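Local atomic coordinates of shikimate dehydrogenase (Thermotoga maritima, PDB entry 3U62), a protein that probably catalyses the reversible NADPH-linked reduction of 3-dehydroshikimate to shikimate, the fourth step on the way to chorismate and the aromatic amino acids. Residues I135-R140 with V152-L157; L160-K165 with L183-S189. All coordinates share one frame; numbering follows the deposited sequence.

Interaction 1 (I135-R140 with V152-L157); sequences IWVVNR and VKIFSL. With SO4 (sulfate ion), chain E; SO4 (sulfate ion), chain D.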
loop_
_atom_site.group_PDB
_atom_site.type_symbol
_atom_site.label_atom_id
_atom_site.label_comp_id
_atom_site.label_asym_id
_atom_site.label_seq_id
_atom_site.Cartn_x
_atom_site.Cartn_y
_atom_site.Cartn_z
ATOM N N ILE A 135 -16.502 -4.456 -7.499
ATOM C CA ILE A 135 -15.360 -3.550 -7.401
ATOM C C ILE A 135 -15.230 -2.708 -8.668
ATOM O O ILE A 135 -15.149 -3.241 -9.779
ATOM C CB ILE A 135 -14.034 -4.311 -7.118
ATOM C CG1 ILE A 135 -14.165 -5.169 -5.855
ATOM C CG2 ILE A 135 -12.864 -3.330 -6.977
ATOM C CD1 ILE A 135 -13.125 -6.272 -5.725
ATOM N N TRP A 136 -15.220 -1.391 -8.482
ATOM C CA TRP A 136 -15.098 -0.443 -9.581
ATOM C C TRP A 136 -13.788 0.320 -9.463
ATOM O O TRP A 136 -13.577 1.070 -8.508
ATOM C CB TRP A 136 -16.268 0.546 -9.584
ATOM C CG TRP A 136 -17.636 -0.080 -9.615
ATOM C CD1 TRP A 136 -17.964 -1.326 -10.078
ATOM C CD2 TRP A 136 -18.866 0.527 -9.198
ATOM N NE1 TRP A 136 -19.315 -1.538 -9.955
ATOM C CE2 TRP A 136 -19.894 -0.417 -9.421
ATOM C CE3 TRP A 136 -19.198 1.774 -8.650
ATOM C CZ2 TRP A 136 -21.234 -0.152 -9.118
ATOM C CZ3 TRP A 136 -20.531 2.037 -8.347
ATOM C CH2 TRP A 136 -21.531 1.077 -8.584
ATOM N N VAL A 137 -12.909 0.117 -10.436
ATOM C CA VAL A 137 -11.633 0.815 -10.479
ATOM C C VAL A 137 -11.788 2.114 -11.264
ATOM O O VAL A 137 -12.348 2.126 -12.361
ATOM C CB VAL A 137 -10.519 -0.068 -11.098
ATOM C CG1 VAL A 137 -9.227 0.721 -11.286
ATOM C CG2 VAL A 137 -10.268 -1.292 -10.233
ATOM N N VAL A 138 -11.305 3.206 -10.679
ATOM C CA VAL A 138 -11.274 4.502 -11.344
ATOM C C VAL A 138 -9.817 4.941 -11.410
ATOM O O VAL A 138 -9.195 5.191 -10.376
ATOM C CB VAL A 138 -12.122 5.553 -10.587
ATOM C CG1 VAL A 138 -12.081 6.896 -11.296
ATOM C CG2 VAL A 138 -13.559 5.080 -10.447
ATOM N N ASN A 139 -9.266 5.016 -12.617
ATOM C CA ASN A 139 -7.849 5.344 -12.766
ATOM C C ASN A 139 -7.535 6.350 -13.875
ATOM O O ASN A 139 -8.423 6.777 -14.618
ATOM C CB ASN A 139 -7.005 4.068 -12.904
ATOM C CG ASN A 139 -6.973 3.532 -14.323
ATOM O OD1 ASN A 139 -8.013 3.309 -14.946
ATOM N ND2 ASN A 139 -5.769 3.317 -14.841
ATOM N N ARG A 140 -6.258 6.712 -13.975
ATOM C CA ARG A 140 -5.821 7.806 -14.835
ATOM C C ARG A 140 -5.153 7.349 -16.129
ATOM O O ARG A 140 -5.398 7.934 -17.188
ATOM C CB ARG A 140 -4.878 8.738 -14.066
ATOM C CG ARG A 140 -5.535 9.462 -12.894
ATOM C CD ARG A 140 -4.503 10.001 -11.910
ATOM N NE ARG A 140 -3.740 8.926 -11.270
ATOM C CZ ARG A 140 -2.737 9.113 -10.413
ATOM N NH1 ARG A 140 -2.357 10.339 -10.076
ATOM N NH2 ARG A 140 -2.111 8.066 -9.891
ATOM N N VAL A 152 -13.008 -6.701 -12.325
ATOM C CA VAL A 152 -13.441 -5.372 -11.909
ATOM C C VAL A 152 -14.037 -4.619 -13.095
ATOM O O VAL A 152 -13.829 -5.001 -14.249
ATOM C CB VAL A 152 -12.260 -4.547 -11.312
ATOM C CG1 VAL A 152 -11.718 -5.202 -10.045
ATOM C CG2 VAL A 152 -11.141 -4.352 -12.342
ATOM N N LYS A 153 -14.787 -3.558 -12.809
ATOM C CA LYS A 153 -15.176 -2.604 -13.842
ATOM C C LYS A 153 -14.194 -1.440 -13.794
ATOM O O LYS A 153 -13.698 -1.088 -12.720
ATOM C CB LYS A 153 -16.613 -2.123 -13.637
ATOM C CG LYS A 153 -17.653 -3.215 -13.847
ATOM C CD LYS A 153 -19.066 -2.675 -13.761
ATOM C CE LYS A 153 -20.087 -3.777 -14.013
ATOM N NZ LYS A 153 -21.483 -3.258 -14.031
ATOM N N ILE A 154 -13.903 -0.856 -14.952
ATOM C CA ILE A 154 -12.888 0.194 -15.040
ATOM C C ILE A 154 -13.465 1.487 -15.619
ATOM O O ILE A 154 -14.122 1.480 -16.663
ATOM C CB ILE A 154 -11.640 -0.277 -15.842
ATOM C CG1 ILE A 154 -11.056 -1.557 -15.224
ATOM C CG2 ILE A 154 -10.564 0.819 -15.868
ATOM C CD1 ILE A 154 -10.135 -2.344 -16.143
ATOM N N PHE A 155 -13.210 2.590 -14.915
ATOM C CA PHE A 155 -13.709 3.912 -15.282
ATOM C C PHE A 155 -12.566 4.924 -15.278
ATOM O O PHE A 155 -11.535 4.701 -14.640
ATOM C CB PHE A 155 -14.796 4.360 -14.298
ATOM C CG PHE A 155 -15.948 3.402 -14.183
ATOM C CD1 PHE A 155 -15.994 2.468 -13.151
ATOM C CD2 PHE A 155 -16.990 3.431 -15.106
ATOM C CE1 PHE A 155 -17.058 1.577 -13.041
ATOM C CE2 PHE A 155 -18.058 2.545 -15.006
ATOM C CZ PHE A 155 -18.093 1.616 -13.970
ATOM N N SER A 156 -12.749 6.030 -15.995
ATOM C CA SER A 156 -11.771 7.118 -15.999
ATOM C C SER A 156 -12.045 8.094 -14.854
ATOM O O SER A 156 -13.141 8.103 -14.290
ATOM C CB SER A 156 -11.762 7.832 -17.352
ATOM O OG SER A 156 -13.080 8.132 -17.784
ATOM N N LEU A 157 -11.050 8.916 -14.520
ATOM C CA LEU A 157 -11.120 9.793 -13.344
ATOM C C LEU A 157 -12.226 10.852 -13.415
ATOM O O LEU A 157 -12.706 11.316 -12.372
ATOM C CB LEU A 157 -9.761 10.448 -13.067
ATOM C CG LEU A 157 -9.505 11.002 -11.660
ATOM C CD1 LEU A 157 -9.300 9.890 -10.636
ATOM C CD2 LEU A 157 -8.319 11.955 -11.662
HETATM S S SO4 E . -3.337 5.375 -12.226
HETATM O O1 SO4 E . -2.202 6.280 -12.382
HETATM O O2 SO4 E . -3.638 4.745 -13.511
HETATM O O3 SO4 E . -4.503 6.131 -11.777
HETATM O O4 SO4 E . -3.014 4.350 -11.237
HETATM S S SO4 D . 1.010 6.891 -7.742
HETATM O O1 SO4 D . 2.224 7.545 -8.227
HETATM O O2 SO4 D . 0.711 5.723 -8.571
HETATM O O3 SO4 D . -0.108 7.829 -7.806
HETATM O O4 SO4 D . 1.207 6.459 -6.362
HETATM O O HOH W 1 -8.831 9.108 -16.043
#
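The second beta-alpha-beta unit of the Rossmann-type domain pairs W136, V137 and V138 in parallel with K153, I154 and F155. Four backbone bonds join the strands: K153 N to I135 O, V137 N to K153 O, F155 N to V137 O and N139 N to F155 O. The two inner ones are short, with F155 N 2.7 Å from V137 O. On one face F155 turns the edge of its ring toward the face of the W136 five-membered ring, with centroids 5.7 Å apart and planes at 77°. F155 CE1 also meets W136 CB at 3.7 Å. The F155 CG lies anti to the carbonyl carbon (chi1 -56°), which carries the ring back to W136. The aliphatic chain of K153 runs alongside the indole, with K153 CB 3.9 Å from W136 CD1. On the other face V137 CG2 meets V152 CG2 at 3.8 Å, and I124 of helix 118-129 touches both valines.

Strand 153-156 is an edge strand of the parallel sheet. N139 and R140 belong to the predicted NADP(+) site. Two sulfates, probably from the crystallisation liquor, sit there. O2 of the sulfate of chain E accepts from N139 ND2 at 2.9 Å. O3 of that sulfate takes both R140 N and R140 NE, the latter almost straight at 176° and in the guanidinium plane. R140 NH2 reaches O3 of the sulfate of chain D at 2.9 Å. This anion-binding end is consistent with a pocket for the cofactor's phosphate. L157 CD2 packs beside R140 CG, and a water bridges N139 O and L157 N.

Interaction 2 (L160-K165 with L183-S189); sequences LDEVVK and LPVSDDS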
loop_
_atom_site.group_PDB
_atom_site.type_symbol
_atom_site.label_atom_id
_atom_site.label_comp_id
_atom_site.label_asym_id
_atom_site.label_seq_id
_atom_site.Cartn_x
_atom_site.Cartn_y
_atom_site.Cartn_z
ATOM N N LEU A 160 -15.288 9.635 -11.633
ATOM C CA LEU A 160 -15.157 9.354 -10.198
ATOM C C LEU A 160 -16.349 9.843 -9.379
ATOM O O LEU A 160 -16.913 9.090 -8.584
ATOM C CB LEU A 160 -13.850 9.927 -9.628
ATOM C CG LEU A 160 -13.573 9.651 -8.142
ATOM C CD1 LEU A 160 -13.369 8.157 -7.892
ATOM C CD2 LEU A 160 -12.354 10.429 -7.672
ATOM N N ASP A 161 -16.726 11.100 -9.587
ATOM C CA ASP A 161 -17.816 11.721 -8.847
ATOM C C ASP A 161 -19.137 10.955 -8.991
ATOM O O ASP A 161 -19.823 10.705 -7.997
ATOM C CB ASP A 161 -17.975 13.180 -9.283
ATOM C CG ASP A 161 -18.908 13.967 -8.383
ATOM O OD1 ASP A 161 -19.540 14.921 -8.881
ATOM O OD2 ASP A 161 -19.015 13.636 -7.178
ATOM N N GLU A 162 -19.477 10.582 -10.225
ATOM C CA GLU A 162 -20.704 9.830 -10.506
ATOM C C GLU A 162 -20.674 8.424 -9.923
ATOM O O GLU A 162 -21.682 7.953 -9.385
ATOM C CB GLU A 162 -20.945 9.713 -12.009
ATOM C CG GLU A 162 -21.243 11.006 -12.730
ATOM C CD GLU A 162 -20.936 10.891 -14.218
ATOM O OE1 GLU A 162 -21.457 9.961 -14.890
ATOM O OE2 GLU A 162 -20.170 11.737 -14.723
ATOM N N VAL A 163 -19.531 7.746 -10.045
ATOM C CA VAL A 163 -19.438 6.349 -9.613
ATOM C C VAL A 163 -19.433 6.203 -8.087
ATOM O O VAL A 163 -19.999 5.243 -7.555
ATOM C CB VAL A 163 -18.243 5.574 -10.256
ATOM C CG1 VAL A 163 -18.374 5.536 -11.779
ATOM C CG2 VAL A 163 -16.903 6.159 -9.837
ATOM N N VAL A 164 -18.806 7.154 -7.393
ATOM C CA VAL A 164 -18.769 7.145 -5.927
ATOM C C VAL A 164 -20.173 7.338 -5.341
ATOM O O VAL A 164 -20.507 6.749 -4.308
ATOM C CB VAL A 164 -17.768 8.193 -5.360
ATOM C CG1 VAL A 164 -17.924 8.359 -3.850
ATOM C CG2 VAL A 164 -16.339 7.793 -5.689
ATOM N N LYS A 165 -20.992 8.141 -6.018
ATOM C CA LYS A 165 -22.386 8.359 -5.627
ATOM C C LYS A 165 -23.174 7.044 -5.526
ATOM O O LYS A 165 -24.075 6.917 -4.695
ATOM C CB LYS A 165 -23.062 9.324 -6.611
ATOM C CG LYS A 165 -24.526 9.657 -6.317
ATOM C CD LYS A 165 -24.691 10.478 -5.044
ATOM C CE LYS A 165 -26.158 10.736 -4.748
ATOM N NZ LYS A 165 -26.349 11.491 -3.479
ATOM N N LEU A 183 -9.149 14.859 -4.849
ATOM C CA LEU A 183 -9.743 14.029 -5.891
ATOM C C LEU A 183 -11.051 14.660 -6.373
ATOM O O LEU A 183 -11.752 15.305 -5.587
ATOM C CB LEU A 183 -9.991 12.608 -5.373
ATOM C CG LEU A 183 -8.771 11.689 -5.220
ATOM C CD1 LEU A 183 -9.098 10.515 -4.308
ATOM C CD2 LEU A 183 -8.268 11.195 -6.576
ATOM N N PRO A 184 -11.386 14.479 -7.667
ATOM C CA PRO A 184 -12.627 15.036 -8.214
ATOM C C PRO A 184 -13.873 14.270 -7.754
ATOM O O PRO A 184 -14.477 13.523 -8.531
ATOM C CB PRO A 184 -12.428 14.919 -9.729
ATOM C CG PRO A 184 -11.483 13.787 -9.898
ATOM C CD PRO A 184 -10.574 13.813 -8.706
ATOM N N VAL A 185 -14.242 14.464 -6.491
ATOM C CA VAL A 185 -15.418 13.822 -5.907
ATOM C C VAL A 185 -16.125 14.789 -4.950
ATOM O O VAL A 185 -15.481 15.457 -4.136
ATOM C CB VAL A 185 -15.067 12.457 -5.229
ATOM C CG1 VAL A 185 -14.031 12.626 -4.112
ATOM C CG2 VAL A 185 -16.321 11.748 -4.718
ATOM N N SER A 186 -17.447 14.865 -5.072
ATOM C CA SER A 186 -18.255 15.838 -4.340
ATOM C C SER A 186 -18.619 15.382 -2.932
ATOM O O SER A 186 -18.542 14.192 -2.614
ATOM C CB SER A 186 -19.538 16.146 -5.119
ATOM O OG SER A 186 -20.313 14.953 -5.317
ATOM N N ASP A 187 -19.024 16.342 -2.100
ATOM C CA ASP A 187 -19.576 16.059 -0.775
ATOM C C ASP A 187 -20.797 15.152 -0.884
ATOM O O ASP A 187 -20.945 14.207 -0.107
ATOM C CB ASP A 187 -19.975 17.358 -0.070
ATOM C CG ASP A 187 -18.780 18.168 0.401
ATOM O OD1 ASP A 187 -17.628 17.796 0.085
ATOM O OD2 ASP A 187 -18.995 19.184 1.094
ATOM N N ASP A 188 -21.663 15.452 -1.853
ATOM C CA ASP A 188 -22.872 14.669 -2.109
ATOM C C ASP A 188 -22.564 13.194 -2.374
ATOM O O ASP A 188 -23.279 12.312 -1.895
ATOM C CB ASP A 188 -23.653 15.264 -3.287
ATOM C CG ASP A 188 -24.921 14.488 -3.603
ATOM O OD1 ASP A 188 -25.031 13.963 -4.731
ATOM O OD2 ASP A 188 -25.806 14.396 -2.723
ATOM N N SER A 189 -21.504 12.936 -3.137
ATOM C CA SER A 189 -21.091 11.570 -3.458
ATOM C C SER A 189 -20.426 10.868 -2.272
ATOM O O SER A 189 -20.611 9.664 -2.077
ATOM C CB SER A 189 -20.161 11.558 -4.674
ATOM O OG SER A 189 -20.817 12.076 -5.824
HETATM O O HOH W 2 -14.975 12.926 -11.158
HETATM O O HOH W 3 -22.024 7.211 -1.824
#
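Helix 160-165 of the Rossmann-type domain lies against the N-terminal turn of helix 187-190, and D161 is clasped by the residues that start this turn. D161 OD2 accepts from S186 OG at 2.6 Å through its syn lone pair. D161 OD2 also accepts from S186 N at 2.9 Å, which comes from above the carboxylate plane, 57° out of it. S189 OG lies close to two D161 oxygens, 2.7 Å from OD2 and 2.8 Å from O, and its one proton is not assigned between them. The D161 CG stands anti to the backbone N (chi1 -169°), which brings OD2 across to both serines.

S186 is the N-cap of helix 187-190. S186 OG accepts from S189 N at 3.2 Å, so one hydroxyl caps the helix and grips D161. With an alanine at D161, the S186 amide and hydroxyl would probably lose their acceptor, and the S186 side chain would probably be free to turn from its capping position. Further along, K165 NZ lies 3.1 Å from both D188 OD1 and D188 OD2 in a salt bridge whose two hydrogen bonds are weak.

Beside the polar grip, L160 CD2 packs on L183 CB and P184 CD, both 4.0 Å away. V164 CG1 meets V185 CG2 at 3.8 Å, their side chains crossing at about a right angle. P184 is the centre of an inverse gamma turn. One water joins D161 N to P184 O, and another lies between V164 O and S189 O. L160 also packs on V112 and V114 of strand 111-114 in the parallel sheet.

Strand 135-139 leads through helix 142-146 to strand 153-156, where interaction 1 closes the first loop. Helix 160-165 follows almost at once. The chain then enters the sheet again as strand 169-172 and comes back out to 183-189, where interaction 2 closes the second loop. The two loops are in series and neither nest nor cross. The centres of interaction 1 and interaction 2 are about 13 Å apart, and the two touch. V163 CG2 of the helix packs on V138 CG2 at 3.6 Å, and L160 also packs on V138. P184 packs against L157. Helix 160-165 thus packs on the V138 and F155 side of the paired strands and is itself tied to the start of helix 187-190.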